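Local coordinates for protein nucleoporin nup120 (Schizosaccharomyces pombe, PDB 4GQ2) that serves as a structural component of the nuclear pore complex, whose nucleoporins can also dock transiently associated nuclear transport factors, at residues His7-Ile12 with Ala537-Phe542; Phe87-Asn92 with Val531-Tyr536; Tyr58-Tyr63 with Glu519-Asn524; Pro11-Ser16 with Ser433-Gln438; Ser370-Val375 with Asp514-Glu519. All blocks are in the same frame, centred on the assembly; numbering follows the deposited sequence.

Contact 1: residues His7-Ile12 with Ala537-Phe542; sequences HAVVPI and ANKVAF
Strands 7-11 and 539-542 run antiparallel, at 159°, and their side chains alternate between two faces of one sheet. The backbone is stitched by paired bonds at Ala8-Phe542 and at Val10-Val540, where Val10 N meets Val540 O at 2.8 Å; Ile12 N reaches Asn538 O at 3.0 Å. Pairing an N-terminal strand with one of the last of the propeller region is consistent with the way beta-propellers bring their chain ends together in one sheet. On the face carrying Val9, Pro11, Lys539 and Ala541, the lysine stem is the long ridge. It crosses Val9 obliquely, its CD 3.5 Å from CG1 of the valine, while Lys539 CG rests 4.0 Å from Pro11 CA. The other branch, Val9 CG2, lies over one face of the His7 ring. The small methyl of Ala541 sits beside the His7 ring, CB 4.0 Å from His7 CD2, and against the backbone at Ala8 O. On the opposite face Phe542 has its ring carbon CE1 3.9 Å from Ala8 CB, with chi1, 6°, nearly eclipsed. Ile12 closes the far end at about a right angle to Val540, its CG1 pressed 3.4 Å from Val540 CG2. Lys539 NZ forms salt bridges with Asp514 and Asp518. Helix 672-703 packs on Ala8, Val10 and Phe542; strand 532-536 continues the sheet beyond 539-544, and Arg75 of strand 73-79 touches Ile12 and Val540.

Contact 2: residues Phe87-Asn92 with Val531-Tyr536; sequences FDVSLN and VTYINY
Two sheets of the beta-propeller domain meet here: the chain leaving strand 83-88 in one packs its side chains against strand 532-536 in the other. Tyr533 spans the gap, with CG anti to its carbonyl carbon (chi1 -71°), and its hydroxyl gives a hydrogen bond to Val89 O at 2.7 Å. The donor approaches from about 40° above the carbonyl plane. Tyr533 and Val89 slide past each other in opposite directions, which sets Val89 CG2 3.5 Å from Tyr533 CE2; this branch occupies the crowded position between the backbone N and carbonyl carbon. Val531 CG1 lies over one face of the tyrosine ring. Leu91 comes tip to tip with Tyr533 and crosses Val531 at about a right angle, its CD2 3.6 Å from Val531 CG2. The bend that presents Val89 O is held by Asp88, whose OD1 takes two bonds: Ser90 N at 2.8 Å, nearly along the C-O axis, and Ser90 OG at a very short 2.5 Å, on the syn lone pair. Asp88 OD2 is held in turn by Ser99 and Gln72. The Asx turn ends strand 83-88, and the apolar side chains beyond it pack on strand 532-536 of the second sheet, consistent with the stacking of neighbouring sheets in a beta-propeller.

Contact 3: residues Tyr58-Tyr63 with Glu519-Asn524; sequences YDAGVY and EILSIN
Asn524 reaches across from strand 520-524 with CG anti to its own carbonyl carbon (chi1 -61°). Its CB sits 4.0 Å from Val62 CG2, the two side chains sliding past each other in opposite directions. Further out, CG lies 3.4 Å from Val62 O, and at the tip OD1 accepts a hydrogen bond from Val62 N at 3.0 Å. That bond is straight at nitrogen, 166°, yet the donor stands well above the amide plane. OD1 also lies 3.6 Å from Gly61 CA, and ND2 lies 3.5 Å from Val62 O. Strands 59-63 and 520-524 are the outermost strands of two different sheets in the propeller region; they run almost parallel, 15° apart, and side chains rather than backbone pairing bridge them. A classic beta bulge, Leu521 and Ser522 opposite Asn535, turns both of these consecutive side chains toward strand 59-63. Ser522 OG, in the crowded position between backbone N and carbonyl carbon, donates to Ala60 O at 2.7 Å and is also hydrogen-bonded to Asn535 ND2. Leu521 brings its two methyls to residues 58-60: CD1 meets Ala60 CB at 3.8 Å, and CD2 lies 4.0 Å from Tyr58 O.

Contact 4: residues Pro11-Ser16 with Ser433-Gln438; sequences PIDLQS and SIESIQ
A chi1 of 60° places Asp13 CG in the crowded position between its backbone N and carbonyl carbon, and this aims the two carboxylate oxygens at different partners. OD2 accepts from Ile434 N at 2.9 Å, with an N-H...O angle of 169° but from above the carboxylate plane. OD1 turns back on its own chain, taking Ser16 N at 2.8 Å and Ser16 OG at 2.9 Å, an Asx motif that curls residues 13-16. Ser433, with its OG likewise crowded (chi1 73°), is the N-cap of helix 434-443: OG accepts from Ser436 N at 3.2 Å, and Ser436 OG gives a bond to Ser433 O at 2.7 Å. Ser433 OG is also hydrogen-bonded to Asp514. The helix belongs to the helical region between strands 390-395 and 520-525, so the loop after the first strand of the chain meets it at its N-terminal end, where the helix dipole would favour the charge of Asp13. Glu435, bent at chi2, works the other way: its OE1 lies 4.4 Å from Asp13 OD2, and this nearness of like charges may raise the pKa of either acid. Gln15 crosses Ile434 obliquely, its CB 3.8 Å from Ile434 CD1, and both touch Ile464 of helix 464-478.

Contact 5: residues Ser370-Val375 with Asp514-Glu519; sequences SNLNTV and DHFGDE
Asp518 OD2 is gripped by one strong bond, from His515 ND1 at 2.7 Å and 165°. The nitrogen meets the anti lone pair of the carboxylate, and OD2 lies at the ring edge in the plane of the imidazole, so the bond fixes the rotation of the ring. The other oxygen, OD1, is taken by a salt bridge to Lys539. Held in this way, the imidazole offers a firm surface to Leu372, which crosses it obliquely. Leu372 CB stands over the ring off-centre, 4.2 Å from its centroid and 29° off the normal, a CH-pi contact. The branches then divide: CD1 touches His515 CD2 at 3.6 Å and Phe516 CD1 at 4.0 Å, while CD2 lies 3.8 Å from Phe516 O and 3.9 Å from Glu519 CB. The leucine is delivered by a type II' turn, Ser370 to Asn373, at the tip of the hairpin joining strands 361-370 and 373-382. Asn371 takes the positive phi this turn needs, 52°, and Asn373 N returns to Ser370 O at 2.9 Å. Glu519, extended with CG anti to its backbone N, sends OE2 to Lys369 in a salt bridge, and Phe516 has a cation-pi partner in Lys52. No hydrogen bond joins the two segments, so the hairpin tip is held to segment 514-519 mainly by the packing of Leu372, while Asp518 and Glu519 make their salt bridges with lysines outside the two segments. Facing both an imidazole N-H and a lysine, Asp518 is probably ionised, and its charge would make His515 more basic.

How the contacts relate
Contacts 1, 2, 3 and 5 reach the eight-stranded mixed sheet. Contact 1 joins its strands 3-11 and 539-544; contact 2, its centre 8 Å from that of contact 1, and contact 3, 10 Å from either, tie the next strands, 532-536 and 520-525, to the five-stranded sheet. Contacts 4 and 5, whose centres are about 17 Å apart, bring in helices 434-443 and 492-515; Asp514 of contact 5 bonds to Ser433 of contact 4 and Lys539 of contact 1. Contacts 1 and 4 share Pro11 and Ile12, 3 and 5 Glu519. Along the chain, contacts 1 to 4 pair residues 7-92 with 433-542, and contact 5 pairs 370-375 with 514-519, consistent with N-terminal residues closing the propeller region against its last strands.

Contact 1: residues His7-Ile12 with Ala537-Phe542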
# COMPACT_ATOMS: atom_id res chain seq x y z
N HIS A 7 -10.50 -1.01 18.29
CA HIS A 7 -10.84 0.18 17.53
C HIS A 7 -10.18 0.22 16.18
O HIS A 7 -9.17 -0.45 15.95
CB HIS A 7 -10.59 1.45 18.35
CG HIS A 7 -9.15 1.70 18.72
ND1 HIS A 7 -8.21 0.74 18.72
CD2 HIS A 7 -8.51 2.87 19.15
CE1 HIS A 7 -7.03 1.26 19.09
NE2 HIS A 7 -7.21 2.56 19.36
N ALA A 8 -10.80 0.96 15.28
CA ALA A 8 -10.21 1.27 13.99
C ALA A 8 -9.72 2.71 14.05
O ALA A 8 -10.50 3.61 14.33
CB ALA A 8 -11.24 1.10 12.89
N VAL A 9 -8.43 2.91 13.78
CA VAL A 9 -7.79 4.21 13.91
C VAL A 9 -7.55 4.83 12.53
O VAL A 9 -7.02 4.17 11.64
CB VAL A 9 -6.44 4.08 14.66
CG1 VAL A 9 -5.74 5.43 14.74
CG2 VAL A 9 -6.64 3.53 16.07
N VAL A 10 -7.92 6.09 12.37
CA VAL A 10 -7.59 6.84 11.15
C VAL A 10 -6.90 8.15 11.54
O VAL A 10 -7.46 8.95 12.29
CB VAL A 10 -8.82 7.11 10.26
CG1 VAL A 10 -8.41 7.79 8.96
CG2 VAL A 10 -9.55 5.83 9.95
N PRO A 11 -5.66 8.36 11.05
CA PRO A 11 -4.99 9.62 11.31
C PRO A 11 -5.75 10.75 10.66
O PRO A 11 -6.34 10.56 9.59
CB PRO A 11 -3.62 9.44 10.63
CG PRO A 11 -3.42 7.97 10.56
CD PRO A 11 -4.80 7.42 10.31
N ILE A 12 -5.76 11.91 11.29
CA ILE A 12 -6.43 13.08 10.74
C ILE A 12 -5.42 13.90 9.94
O ILE A 12 -4.88 14.90 10.41
CB ILE A 12 -7.10 13.91 11.85
CG1 ILE A 12 -8.11 13.06 12.59
CG2 ILE A 12 -7.80 15.13 11.26
CD1 ILE A 12 -8.59 13.69 13.87
N ALA A 537 -5.80 13.22 19.82
CA ALA A 537 -5.21 14.52 19.50
C ALA A 537 -4.77 14.68 18.05
O ALA A 537 -4.53 15.80 17.60
CB ALA A 537 -4.07 14.84 20.45
N ASN A 538 -4.63 13.56 17.32
CA ASN A 538 -4.41 13.63 15.86
C ASN A 538 -4.94 12.44 15.08
O ASN A 538 -4.49 12.14 13.98
CB ASN A 538 -2.94 14.00 15.49
CG ASN A 538 -1.97 12.82 15.54
OD1 ASN A 538 -0.87 12.90 14.99
ND2 ASN A 538 -2.37 11.74 16.20
N LYS A 539 -5.93 11.77 15.67
CA LYS A 539 -6.55 10.57 15.11
C LYS A 539 -8.04 10.50 15.51
O LYS A 539 -8.41 10.95 16.59
CB LYS A 539 -5.81 9.32 15.59
CG LYS A 539 -4.34 9.27 15.22
CD LYS A 539 -3.65 8.03 15.76
CE LYS A 539 -2.18 7.98 15.38
NZ LYS A 539 -1.33 8.84 16.25
N VAL A 540 -8.86 9.95 14.61
CA VAL A 540 -10.25 9.56 14.89
C VAL A 540 -10.32 8.05 14.89
O VAL A 540 -9.62 7.40 14.13
CB VAL A 540 -11.27 9.94 13.79
CG1 VAL A 540 -12.48 10.64 14.39
CG2 VAL A 540 -10.65 10.78 12.69
N ALA A 541 -11.21 7.51 15.71
CA ALA A 541 -11.39 6.08 15.78
C ALA A 541 -12.84 5.73 16.07
O ALA A 541 -13.64 6.60 16.41
CB ALA A 541 -10.46 5.49 16.83
N PHE A 542 -13.18 4.45 15.92
CA PHE A 542 -14.46 3.94 16.41
C PHE A 542 -14.31 2.58 17.04
O PHE A 542 -13.37 1.85 16.74
CB PHE A 542 -15.56 3.91 15.34
CG PHE A 542 -15.09 4.26 13.97
CD1 PHE A 542 -14.43 3.33 13.18
CD2 PHE A 542 -15.33 5.52 13.46
CE1 PHE A 542 -14.00 3.66 11.90
CE2 PHE A 542 -14.91 5.86 12.18
CZ PHE A 542 -14.25 4.93 11.40

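Contact 2: residues Phe87-Asn92 with Val531-Tyr536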
# COMPACT_ATOMS: atom_id res chain seq x y z
N PHE A 87 -12.89 18.13 9.53
CA PHE A 87 -12.87 17.01 8.61
C PHE A 87 -14.24 16.32 8.58
O PHE A 87 -14.83 16.05 9.62
CB PHE A 87 -11.83 15.99 9.05
CG PHE A 87 -10.41 16.39 8.74
CD1 PHE A 87 -9.76 17.39 9.48
CD2 PHE A 87 -9.69 15.74 7.73
CE1 PHE A 87 -8.44 17.74 9.20
CE2 PHE A 87 -8.37 16.09 7.45
CZ PHE A 87 -7.74 17.08 8.20
N ASP A 88 -14.75 16.04 7.38
CA ASP A 88 -15.97 15.25 7.23
C ASP A 88 -15.66 13.78 7.53
O ASP A 88 -14.82 13.17 6.87
CB ASP A 88 -16.55 15.42 5.82
CG ASP A 88 -17.87 14.67 5.63
OD1 ASP A 88 -18.22 13.82 6.47
OD2 ASP A 88 -18.57 14.93 4.62
N VAL A 89 -16.35 13.23 8.52
CA VAL A 89 -16.10 11.84 8.93
C VAL A 89 -17.36 10.99 8.78
O VAL A 89 -17.48 9.95 9.44
CB VAL A 89 -15.55 11.76 10.37
CG1 VAL A 89 -14.21 12.47 10.48
CG2 VAL A 89 -16.54 12.35 11.37
N SER A 90 -18.27 11.43 7.91
CA SER A 90 -19.53 10.72 7.67
C SER A 90 -19.28 9.31 7.18
O SER A 90 -18.45 9.09 6.30
CB SER A 90 -20.37 11.45 6.61
OG SER A 90 -20.43 12.84 6.87
N LEU A 91 -20.01 8.35 7.76
CA LEU A 91 -19.92 6.94 7.38
C LEU A 91 -21.04 6.53 6.43
O LEU A 91 -20.86 5.62 5.61
CB LEU A 91 -19.95 6.05 8.63
CG LEU A 91 -18.64 5.46 9.18
CD1 LEU A 91 -17.44 6.32 8.83
CD2 LEU A 91 -18.71 5.23 10.69
N ASN A 92 -22.18 7.20 6.54
CA ASN A 92 -23.34 6.94 5.68
C ASN A 92 -23.14 7.48 4.27
O ASN A 92 -22.37 8.42 4.07
CB ASN A 92 -24.61 7.54 6.28
CG ASN A 92 -25.04 6.85 7.56
OD1 ASN A 92 -25.04 5.62 7.66
ND2 ASN A 92 -25.42 7.64 8.55
N VAL A 531 -22.53 4.43 15.19
CA VAL A 531 -21.13 4.48 15.61
C VAL A 531 -20.77 5.45 16.73
O VAL A 531 -21.27 6.58 16.78
CB VAL A 531 -20.23 4.74 14.38
CG1 VAL A 531 -18.84 5.21 14.77
CG2 VAL A 531 -20.14 3.47 13.53
N THR A 532 -19.89 5.00 17.62
CA THR A 532 -19.28 5.89 18.61
C THR A 532 -17.85 6.26 18.21
O THR A 532 -16.95 5.41 18.15
CB THR A 532 -19.34 5.33 20.05
OG1 THR A 532 -18.27 5.89 20.82
CG2 THR A 532 -19.22 3.83 20.06
N TYR A 533 -17.67 7.54 17.92
CA TYR A 533 -16.37 8.09 17.54
C TYR A 533 -15.52 8.30 18.78
O TYR A 533 -16.01 8.71 19.83
CB TYR A 533 -16.56 9.43 16.83
CG TYR A 533 -17.15 9.34 15.44
CD1 TYR A 533 -18.53 9.25 15.25
CD2 TYR A 533 -16.32 9.35 14.32
CE1 TYR A 533 -19.07 9.17 13.97
CE2 TYR A 533 -16.86 9.27 13.04
CZ TYR A 533 -18.23 9.18 12.87
OH TYR A 533 -18.76 9.10 11.60
N ILE A 534 -14.23 8.02 18.64
CA ILE A 534 -13.24 8.26 19.69
C ILE A 534 -12.25 9.28 19.15
O ILE A 534 -11.62 9.05 18.12
CB ILE A 534 -12.47 6.98 20.04
CG1 ILE A 534 -13.42 5.89 20.53
CG2 ILE A 534 -11.41 7.27 21.09
CD1 ILE A 534 -12.88 4.49 20.36
N ASN A 535 -12.10 10.40 19.85
CA ASN A 535 -11.28 11.51 19.37
C ASN A 535 -9.96 11.65 20.09
O ASN A 535 -9.92 11.98 21.28
CB ASN A 535 -12.07 12.82 19.42
CG ASN A 535 -13.34 12.75 18.62
OD1 ASN A 535 -13.31 12.48 17.42
ND2 ASN A 535 -14.48 12.97 19.28
N TYR A 536 -8.88 11.36 19.37
CA TYR A 536 -7.52 11.52 19.88
C TYR A 536 -6.97 12.83 19.35
O TYR A 536 -7.61 13.45 18.50
CB TYR A 536 -6.61 10.35 19.46
CG TYR A 536 -7.05 9.00 19.99
CD1 TYR A 536 -6.71 8.58 21.27
CD2 TYR A 536 -7.81 8.13 19.20
CE1 TYR A 536 -7.11 7.35 21.76
CE2 TYR A 536 -8.21 6.89 19.67
CZ TYR A 536 -7.86 6.51 20.96
OH TYR A 536 -8.24 5.29 21.46

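Contact 3: residues Tyr58-Tyr63 with Glu519-Asn524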
# COMPACT_ATOMS: atom_id res chain seq x y z
N TYR A 58 -5.62 20.05 21.47
CA TYR A 58 -5.86 20.04 22.92
C TYR A 58 -7.35 19.92 23.26
O TYR A 58 -7.72 19.80 24.43
CB TYR A 58 -5.21 21.24 23.63
CG TYR A 58 -5.59 22.59 23.07
CD1 TYR A 58 -6.74 23.24 23.49
CD2 TYR A 58 -4.78 23.22 22.13
CE1 TYR A 58 -7.09 24.49 22.98
CE2 TYR A 58 -5.11 24.46 21.62
CZ TYR A 58 -6.26 25.09 22.04
OH TYR A 58 -6.58 26.32 21.52
N ASP A 59 -8.18 19.97 22.22
CA ASP A 59 -9.60 19.65 22.34
C ASP A 59 -10.14 19.19 20.99
O ASP A 59 -9.60 19.56 19.95
CB ASP A 59 -10.40 20.84 22.87
CG ASP A 59 -11.74 20.44 23.46
OD1 ASP A 59 -11.95 19.23 23.69
OD2 ASP A 59 -12.58 21.33 23.69
N ALA A 60 -11.21 18.40 21.01
CA ALA A 60 -11.76 17.81 19.79
C ALA A 60 -13.11 17.17 20.06
O ALA A 60 -13.41 16.80 21.19
CB ALA A 60 -10.81 16.78 19.20
N GLY A 61 -13.90 17.03 19.00
CA GLY A 61 -15.18 16.34 19.06
C GLY A 61 -15.75 16.14 17.67
O GLY A 61 -15.22 16.66 16.69
N VAL A 62 -16.83 15.36 17.58
CA VAL A 62 -17.55 15.24 16.32
C VAL A 62 -19.03 15.55 16.54
O VAL A 62 -19.63 15.08 17.51
CB VAL A 62 -17.31 13.90 15.53
CG1 VAL A 62 -15.96 13.27 15.84
CG2 VAL A 62 -18.44 12.90 15.74
N TYR A 63 -19.58 16.35 15.64
CA TYR A 63 -20.96 16.78 15.69
C TYR A 63 -21.72 16.20 14.51
O TYR A 63 -21.24 16.23 13.37
CB TYR A 63 -21.03 18.31 15.65
CG TYR A 63 -22.43 18.86 15.59
CD1 TYR A 63 -23.23 18.88 16.73
CD2 TYR A 63 -22.97 19.34 14.39
CE1 TYR A 63 -24.52 19.38 16.69
CE2 TYR A 63 -24.26 19.84 14.34
CZ TYR A 63 -25.03 19.86 15.49
OH TYR A 63 -26.31 20.35 15.45
N GLU A 519 -3.13 10.98 22.61
CA GLU A 519 -3.88 11.45 23.77
C GLU A 519 -5.38 11.51 23.47
O GLU A 519 -5.80 12.11 22.48
CB GLU A 519 -3.37 12.83 24.20
CG GLU A 519 -4.04 13.38 25.46
CD GLU A 519 -3.31 14.58 26.03
OE1 GLU A 519 -2.36 15.09 25.39
OE2 GLU A 519 -3.67 15.02 27.14
N ILE A 520 -6.18 10.86 24.32
CA ILE A 520 -7.63 10.89 24.20
C ILE A 520 -8.14 12.29 24.57
O ILE A 520 -7.50 12.98 25.37
CB ILE A 520 -8.29 9.78 25.06
CG1 ILE A 520 -9.80 9.71 24.87
CG2 ILE A 520 -7.95 9.94 26.54
CD1 ILE A 520 -10.25 9.17 23.54
N LEU A 521 -9.25 12.72 23.98
CA LEU A 521 -9.79 14.05 24.24
C LEU A 521 -11.29 14.03 24.47
O LEU A 521 -11.79 14.69 25.37
CB LEU A 521 -9.46 15.03 23.11
CG LEU A 521 -7.99 15.26 22.74
CD1 LEU A 521 -7.88 16.13 21.49
CD2 LEU A 521 -7.20 15.88 23.89
N SER A 522 -12.00 13.28 23.63
CA SER A 522 -13.44 13.15 23.77
C SER A 522 -13.92 11.90 23.05
O SER A 522 -13.16 11.28 22.31
CB SER A 522 -14.14 14.37 23.19
OG SER A 522 -14.15 14.31 21.77
N ILE A 523 -15.19 11.56 23.30
CA ILE A 523 -15.91 10.53 22.55
C ILE A 523 -17.32 11.03 22.21
O ILE A 523 -17.88 11.86 22.93
CB ILE A 523 -15.96 9.17 23.29
CG1 ILE A 523 -16.80 9.24 24.57
CG2 ILE A 523 -14.55 8.64 23.59
CD1 ILE A 523 -17.24 7.88 25.08
N ASN A 524 -17.87 10.56 21.09
CA ASN A 524 -19.21 10.95 20.66
C ASN A 524 -19.95 9.80 20.04
O ASN A 524 -19.46 9.19 19.08
CB ASN A 524 -19.17 12.08 19.63
CG ASN A 524 -18.52 13.34 20.15
OD1 ASN A 524 -17.34 13.59 19.89
ND2 ASN A 524 -19.29 14.15 20.88

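Contact 4: residues Pro11-Ser16 with Ser433-Gln438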
# COMPACT_ATOMS: atom_id res chain seq x y z
N PRO A 11 -5.66 8.36 11.05
CA PRO A 11 -4.99 9.62 11.31
C PRO A 11 -5.75 10.75 10.66
O PRO A 11 -6.34 10.56 9.59
CB PRO A 11 -3.62 9.44 10.63
CG PRO A 11 -3.42 7.97 10.56
CD PRO A 11 -4.80 7.42 10.31
N ILE A 12 -5.76 11.91 11.29
CA ILE A 12 -6.43 13.08 10.74
C ILE A 12 -5.42 13.90 9.94
O ILE A 12 -4.88 14.90 10.41
CB ILE A 12 -7.10 13.91 11.85
CG1 ILE A 12 -8.11 13.06 12.59
CG2 ILE A 12 -7.80 15.13 11.26
CD1 ILE A 12 -8.59 13.69 13.87
N ASP A 13 -5.15 13.42 8.73
CA ASP A 13 -4.31 14.12 7.79
C ASP A 13 -4.95 13.98 6.41
O ASP A 13 -5.85 13.14 6.23
CB ASP A 13 -2.85 13.62 7.85
CG ASP A 13 -2.69 12.14 7.54
OD1 ASP A 13 -3.37 11.60 6.63
OD2 ASP A 13 -1.84 11.49 8.18
N LEU A 14 -4.52 14.81 5.47
CA LEU A 14 -5.10 14.85 4.13
C LEU A 14 -5.01 13.50 3.42
O LEU A 14 -5.99 13.04 2.82
CB LEU A 14 -4.43 15.95 3.30
CG LEU A 14 -5.08 17.34 3.29
CD1 LEU A 14 -5.37 17.90 4.68
CD2 LEU A 14 -4.21 18.31 2.51
N GLN A 15 -3.84 12.87 3.52
CA GLN A 15 -3.57 11.60 2.87
C GLN A 15 -4.53 10.48 3.30
O GLN A 15 -5.06 9.76 2.45
CB GLN A 15 -2.11 11.19 3.11
CG GLN A 15 -1.60 10.02 2.26
CD GLN A 15 -1.63 10.29 0.76
OE1 GLN A 15 -1.52 11.43 0.30
NE2 GLN A 15 -1.77 9.22 -0.01
N SER A 16 -4.75 10.34 4.61
CA SER A 16 -5.56 9.24 5.14
C SER A 16 -7.04 9.39 4.81
O SER A 16 -7.77 8.40 4.77
CB SER A 16 -5.38 9.10 6.65
OG SER A 16 -4.04 8.82 7.00
N SER A 433 0.61 9.58 11.74
CA SER A 433 0.25 10.72 10.90
C SER A 433 1.37 11.10 9.95
O SER A 433 2.55 10.90 10.25
CB SER A 433 -0.09 11.94 11.76
OG SER A 433 1.10 12.48 12.32
N ILE A 434 0.98 11.68 8.82
CA ILE A 434 1.91 12.24 7.85
C ILE A 434 2.76 13.36 8.46
O ILE A 434 3.95 13.47 8.14
CB ILE A 434 1.16 12.67 6.56
CG1 ILE A 434 1.32 11.60 5.48
CG2 ILE A 434 1.69 13.99 6.00
CD1 ILE A 434 0.53 10.33 5.72
N GLU A 435 2.16 14.15 9.35
CA GLU A 435 2.88 15.28 9.94
C GLU A 435 4.10 14.84 10.74
O GLU A 435 5.17 15.45 10.62
CB GLU A 435 1.97 16.17 10.78
CG GLU A 435 1.06 17.06 9.96
CD GLU A 435 -0.19 16.34 9.48
OE1 GLU A 435 -0.48 15.23 9.99
OE2 GLU A 435 -0.90 16.89 8.62
N SER A 436 3.96 13.77 11.52
CA SER A 436 5.06 13.23 12.31
C SER A 436 6.25 12.82 11.44
O SER A 436 7.40 12.99 11.85
CB SER A 436 4.60 12.06 13.17
OG SER A 436 4.25 10.96 12.37
N ILE A 437 5.97 12.31 10.24
CA ILE A 437 7.03 11.98 9.28
C ILE A 437 7.69 13.26 8.76
O ILE A 437 8.93 13.36 8.72
CB ILE A 437 6.53 11.07 8.13
CG1 ILE A 437 6.05 9.72 8.68
CG2 ILE A 437 7.62 10.86 7.09
CD1 ILE A 437 5.43 8.79 7.64
N GLN A 438 6.87 14.24 8.38
CA GLN A 438 7.37 15.52 7.87
C GLN A 438 8.23 16.25 8.89
O GLN A 438 9.31 16.74 8.56
CB GLN A 438 6.22 16.43 7.45
CG GLN A 438 5.42 15.93 6.27
CD GLN A 438 4.16 16.72 6.04
OE1 GLN A 438 3.68 17.44 6.92
NE2 GLN A 438 3.60 16.61 4.84

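Contact 5: residues Ser370-Val375 with Asp514-Glu519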
# COMPACT_ATOMS: atom_id res chain seq x y z
N SER A 370 -4.65 8.24 30.95
CA SER A 370 -3.47 8.26 31.80
C SER A 370 -2.29 8.72 30.97
O SER A 370 -1.62 7.91 30.33
CB SER A 370 -3.20 6.88 32.41
OG SER A 370 -2.18 6.96 33.38
N ASN A 371 -2.05 10.03 30.99
CA ASN A 371 -1.09 10.66 30.08
C ASN A 371 -1.51 10.21 28.68
O ASN A 371 -2.65 10.42 28.28
CB ASN A 371 0.35 10.25 30.42
CG ASN A 371 0.81 10.78 31.77
OD1 ASN A 371 0.61 11.95 32.08
ND2 ASN A 371 1.43 9.92 32.57
N LEU A 372 -0.58 9.62 27.92
CA LEU A 372 -0.85 9.16 26.57
C LEU A 372 -1.47 7.76 26.44
O LEU A 372 -1.60 7.24 25.33
CB LEU A 372 0.45 9.22 25.76
CG LEU A 372 1.14 10.58 25.63
CD1 LEU A 372 2.47 10.41 24.91
CD2 LEU A 372 0.25 11.57 24.89
N ASN A 373 -1.85 7.18 27.57
CA ASN A 373 -2.51 5.87 27.59
C ASN A 373 -4.02 6.03 27.69
O ASN A 373 -4.50 7.02 28.24
CB ASN A 373 -2.00 5.04 28.77
CG ASN A 373 -0.60 4.50 28.55
OD1 ASN A 373 0.30 4.75 29.35
ND2 ASN A 373 -0.40 3.76 27.46
N THR A 374 -4.75 5.03 27.19
CA THR A 374 -6.20 5.13 27.08
C THR A 374 -6.91 3.78 27.24
O THR A 374 -6.47 2.77 26.69
CB THR A 374 -6.59 5.73 25.70
OG1 THR A 374 -5.88 6.95 25.49
CG2 THR A 374 -8.08 6.00 25.62
N VAL A 375 -8.00 3.76 28.00
CA VAL A 375 -8.89 2.60 28.07
C VAL A 375 -10.34 2.99 27.80
O VAL A 375 -10.83 3.98 28.32
CB VAL A 375 -8.80 1.84 29.42
CG1 VAL A 375 -9.77 0.66 29.44
CG2 VAL A 375 -7.38 1.34 29.67
N ASP A 514 4.58 11.03 17.00
CA ASP A 514 3.20 10.72 16.66
C ASP A 514 2.41 10.25 17.85
O ASP A 514 1.19 10.41 17.88
CB ASP A 514 3.10 9.68 15.55
CG ASP A 514 1.68 9.57 15.01
OD1 ASP A 514 1.20 10.52 14.36
OD2 ASP A 514 1.04 8.54 15.26
N HIS A 515 3.10 9.66 18.81
CA HIS A 515 2.48 9.14 20.02
C HIS A 515 1.87 10.22 20.88
O HIS A 515 0.92 9.95 21.61
CB HIS A 515 3.48 8.30 20.81
CG HIS A 515 2.85 7.52 21.94
ND1 HIS A 515 1.67 6.87 21.81
CD2 HIS A 515 3.28 7.31 23.24
CE1 HIS A 515 1.36 6.27 22.97
NE2 HIS A 515 2.35 6.54 23.85
N PHE A 516 2.37 11.44 20.78
CA PHE A 516 1.72 12.59 21.42
C PHE A 516 0.30 12.79 20.88
O PHE A 516 -0.59 13.24 21.61
CB PHE A 516 2.56 13.87 21.26
CG PHE A 516 3.83 13.86 22.06
CD1 PHE A 516 3.80 13.93 23.46
CD2 PHE A 516 5.07 13.78 21.42
CE1 PHE A 516 4.97 13.90 24.20
CE2 PHE A 516 6.25 13.77 22.16
CZ PHE A 516 6.19 13.83 23.55
N GLY A 517 0.09 12.45 19.61
CA GLY A 517 -1.24 12.53 19.00
C GLY A 517 -2.22 11.46 19.47
O GLY A 517 -3.40 11.49 19.09
N ASP A 518 -1.75 10.52 20.28
CA ASP A 518 -2.59 9.43 20.80
C ASP A 518 -3.37 9.79 22.07
O ASP A 518 -4.19 8.99 22.54
CB ASP A 518 -1.76 8.17 21.02
CG ASP A 518 -1.20 7.62 19.73
OD1 ASP A 518 -1.90 7.69 18.69
OD2 ASP A 518 -0.05 7.12 19.73
N GLU A 519 -3.13 10.98 22.61
CA GLU A 519 -3.88 11.45 23.77
C GLU A 519 -5.38 11.51 23.47
O GLU A 519 -5.80 12.11 22.48
CB GLU A 519 -3.37 12.83 24.20
CG GLU A 519 -4.04 13.38 25.46
CD GLU A 519 -3.31 14.58 26.03
OE1 GLU A 519 -2.36 15.09 25.39
OE2 GLU A 519 -3.67 15.02 27.14